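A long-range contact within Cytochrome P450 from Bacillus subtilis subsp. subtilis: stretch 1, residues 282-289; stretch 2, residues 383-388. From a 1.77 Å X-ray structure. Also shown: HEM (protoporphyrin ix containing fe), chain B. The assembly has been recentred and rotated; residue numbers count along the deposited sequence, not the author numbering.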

# COMPACT_ATOMS: atom_id res chain seq x y z
N PHE A 282 13.22 -0.75 0.81
CA PHE A 282 13.91 0.35 1.50
C PHE A 282 12.96 1.30 2.22
O PHE A 282 13.29 1.80 3.30
N ARG A 283 11.80 1.56 1.61
CA ARG A 283 10.82 2.51 2.15
C ARG A 283 9.37 2.04 1.97
O ARG A 283 8.56 2.69 1.31
N ALA A 284 9.08 0.90 2.58
CA ALA A 284 7.75 0.28 2.52
C ALA A 284 6.73 1.29 3.01
O ALA A 284 6.93 1.91 4.04
N PRO A 285 5.62 1.44 2.27
CA PRO A 285 4.54 2.38 2.61
C PRO A 285 3.71 1.91 3.81
O PRO A 285 3.09 2.72 4.50
N ALA A 286 3.66 0.60 4.02
CA ALA A 286 2.88 0.06 5.13
C ALA A 286 3.81 -0.63 6.11
O ALA A 286 4.03 -1.83 6.03
N PRO A 287 4.38 0.14 7.05
CA PRO A 287 5.50 -0.33 7.89
C PRO A 287 5.16 -1.36 8.94
O PRO A 287 6.07 -2.03 9.43
N VAL A 288 3.88 -1.48 9.31
CA VAL A 288 3.52 -2.30 10.46
C VAL A 288 2.18 -3.04 10.26
O VAL A 288 1.23 -2.51 9.69
N LEU A 289 2.13 -4.30 10.69
CA LEU A 289 0.96 -5.12 10.48
C LEU A 289 0.57 -5.72 11.83
O LEU A 289 1.44 -6.01 12.64
N ASN A 383 1.98 9.70 10.96
CA ASN A 383 1.04 8.63 11.27
C ASN A 383 1.79 7.32 11.42
O ASN A 383 2.38 6.83 10.46
N SER A 384 1.76 6.75 12.62
CA SER A 384 2.53 5.54 12.91
C SER A 384 2.37 4.44 11.86
O SER A 384 3.35 3.82 11.44
N VAL A 385 1.13 4.20 11.43
CA VAL A 385 0.82 3.06 10.56
C VAL A 385 1.12 3.33 9.07
O VAL A 385 0.90 2.47 8.22
N ILE A 386 1.61 4.53 8.77
CA ILE A 386 1.81 4.95 7.40
C ILE A 386 3.23 5.50 7.22
O ILE A 386 3.72 6.19 8.11
N TYR A 387 3.88 5.17 6.11
CA TYR A 387 5.18 5.76 5.80
C TYR A 387 5.17 6.40 4.42
O TYR A 387 5.14 5.71 3.40
N GLY A 388 5.21 7.73 4.37
CA GLY A 388 5.22 8.42 3.10
C GLY A 388 5.24 9.93 3.27
O GLY A 388 5.54 10.42 4.36

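Two segments of one chain meet here, burying 360 Å² in all; their touching residues lie at least 96 apart in sequence, and Tyr387 supplies the largest share of the buried area. Its CA-to-CB bond points toward stretch 1, and chi1 t (chi2 74°) lays the ring alongside Arg283, whose CG sits at the ring edge. Arg283, the first residue to leave helical phi/psi after a helix, sets off sideways; chi1 m, then chi2 and chi3 both t, bring NE to Tyr387 OH, a hydrogen bond of 3.2 Å (149°) in which the hydroxyl accepts near the guanidinium plane. Arg283 NH1 and NH2 and the tyrosine OH also have hydrogen-bonding partners elsewhere in the structure, so the charged group is satisfied although buried.

The backbone makes the second direct link: Tyr387 N donates to Pro285 O at 3.0 Å (161°), and a CA-H...O contact joins Pro285 CA to Tyr387 O at 3.5 Å. Pro285 CB points away overall yet touches stretch 2, while its CD lies 3.7 Å from HEM CMB, so this proline also borders the heme.

Pro287, C-gamma endo, points toward stretch 2; its CD packs 4.1 Å from Tyr387 CB and 3.4 Å from Val385 O. Val288 also points in, and with chi1 p its CG1 comes within 4.3 Å of CG2 of Val385, itself p and directed sideways. Water 1 bridges the backbones nearby, accepting from Val288 N (3.1 Å) and donating to Val385 O (2.5 Å).

Stretch 2 is shaped by a type I turn from Asn383 to Ile386, closed by Ile386 N to Asn383 O at 3.0 Å. Asn383, chi1 t, does not reach stretch 1; instead its OD1 accepts from Val385 N at 3.1 Å, satisfying that amide within the turn.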

# COMPACT_ATOMS: atom_id res chain seq x y z
CB PHE A 282 14.77 1.13 0.50
CG PHE A 282 15.90 1.89 1.13
CD1 PHE A 282 16.89 1.24 1.84
CD2 PHE A 282 16.00 3.27 0.97
CE1 PHE A 282 17.95 1.96 2.40
CE2 PHE A 282 17.05 3.98 1.51
CZ PHE A 282 18.02 3.33 2.23
CB ARG A 283 11.02 3.91 1.55
CG ARG A 283 12.22 4.67 2.15
CD ARG A 283 12.37 6.10 1.61
NE ARG A 283 13.30 6.90 2.42
CZ ARG A 283 14.53 7.25 2.05
NH1 ARG A 283 15.01 6.87 0.87
NH2 ARG A 283 15.29 7.97 2.86
CB ALA A 284 7.73 -0.97 3.41
CB PRO A 285 3.66 2.40 1.35
CG PRO A 285 4.45 1.72 0.28
CD PRO A 285 5.38 0.78 0.98
CB ALA A 286 1.80 -0.90 4.60
CB PRO A 287 5.97 0.96 8.59
CG PRO A 287 4.76 1.84 8.61
CD PRO A 287 4.07 1.57 7.29
CB VAL A 288 3.54 -1.43 11.77
CG1 VAL A 288 2.49 -0.31 11.70
CG2 VAL A 288 3.37 -2.28 13.01
CB LEU A 289 1.28 -6.23 9.47
CG LEU A 289 1.66 -5.85 8.04
CD1 LEU A 289 2.01 -7.13 7.25
CD2 LEU A 289 0.53 -5.10 7.34
CB ASN A 383 0.00 8.51 10.15
CG ASN A 383 -1.10 7.52 10.48
OD1 ASN A 383 -0.90 6.60 11.26
ND2 ASN A 383 -2.27 7.72 9.88
CB SER A 384 2.16 5.00 14.30
OG SER A 384 2.72 5.80 15.32
CB VAL A 385 -0.67 2.63 10.74
CG1 VAL A 385 -1.61 3.78 10.42
CG2 VAL A 385 -0.99 1.41 9.89
CB ILE A 386 0.80 6.05 7.02
CG1 ILE A 386 -0.63 5.50 7.08
CG2 ILE A 386 1.10 6.61 5.64
CD1 ILE A 386 -1.69 6.52 6.73
CB TYR A 387 6.32 4.72 5.90
CG TYR A 387 7.68 5.36 5.67
CD1 TYR A 387 8.27 6.16 6.65
CD2 TYR A 387 8.34 5.21 4.47
CE1 TYR A 387 9.51 6.77 6.44
CE2 TYR A 387 9.57 5.79 4.25
CZ TYR A 387 10.15 6.57 5.23
OH TYR A 387 11.36 7.15 4.99
CHA HEM B . -2.90 -6.80 1.66
CHB HEM B . 0.81 -3.72 1.23
CHC HEM B . -1.21 -1.84 -2.79
CHD HEM B . -5.15 -4.56 -2.07
C1A HEM B . -1.70 -6.16 1.88
C2A HEM B . -0.71 -6.51 2.88
C3A HEM B . 0.32 -5.66 2.76
C4A HEM B . 0.02 -4.76 1.68
CMA HEM B . 1.61 -5.64 3.63
CAA HEM B . -0.80 -7.67 3.90
CBA HEM B . -1.68 -7.28 5.08
CGA HEM B . -1.55 -8.27 6.22
O1A HEM B . -2.18 -7.99 7.27
O2A HEM B . -0.85 -9.30 6.07
C1B HEM B . 0.58 -2.99 0.09
C2B HEM B . 1.54 -2.08 -0.51
C3B HEM B . 0.97 -1.55 -1.60
C4B HEM B . -0.35 -2.12 -1.75
CMB HEM B . 2.94 -1.79 0.06
CAB HEM B . 1.55 -0.55 -2.63
CBB HEM B . 2.86 -0.37 -2.73
C1C HEM B . -2.43 -2.43 -2.96
C2C HEM B . -3.34 -2.22 -4.07
C3C HEM B . -4.42 -2.98 -3.86
C4C HEM B . -4.23 -3.69 -2.62
CMC HEM B . -3.03 -1.27 -5.25
CAC HEM B . -5.71 -3.14 -4.70
CBC HEM B . -6.06 -2.33 -5.70
C1D HEM B . -4.93 -5.39 -1.00
C2D HEM B . -5.91 -6.30 -0.48
C3D HEM B . -5.21 -7.01 0.69
C4D HEM B . -3.88 -6.45 0.75
CMD HEM B . -7.34 -6.51 -1.01
CAD HEM B . -5.82 -8.11 1.60
CBD HEM B . -5.47 -9.47 0.99
CGD HEM B . -5.95 -10.58 1.89
O1D HEM B . -6.03 -11.74 1.40
O2D HEM B . -6.27 -10.28 3.07
NA HEM B . -1.22 -5.08 1.17
NB HEM B . -0.56 -2.98 -0.70
NC HEM B . -3.01 -3.34 -2.09
ND HEM B . -3.76 -5.51 -0.26
FE HEM B . -2.07 -4.34 -0.55
O HOH W 1 1.38 -0.03 8.15
O HOH W 2 -2.79 -2.66 1.07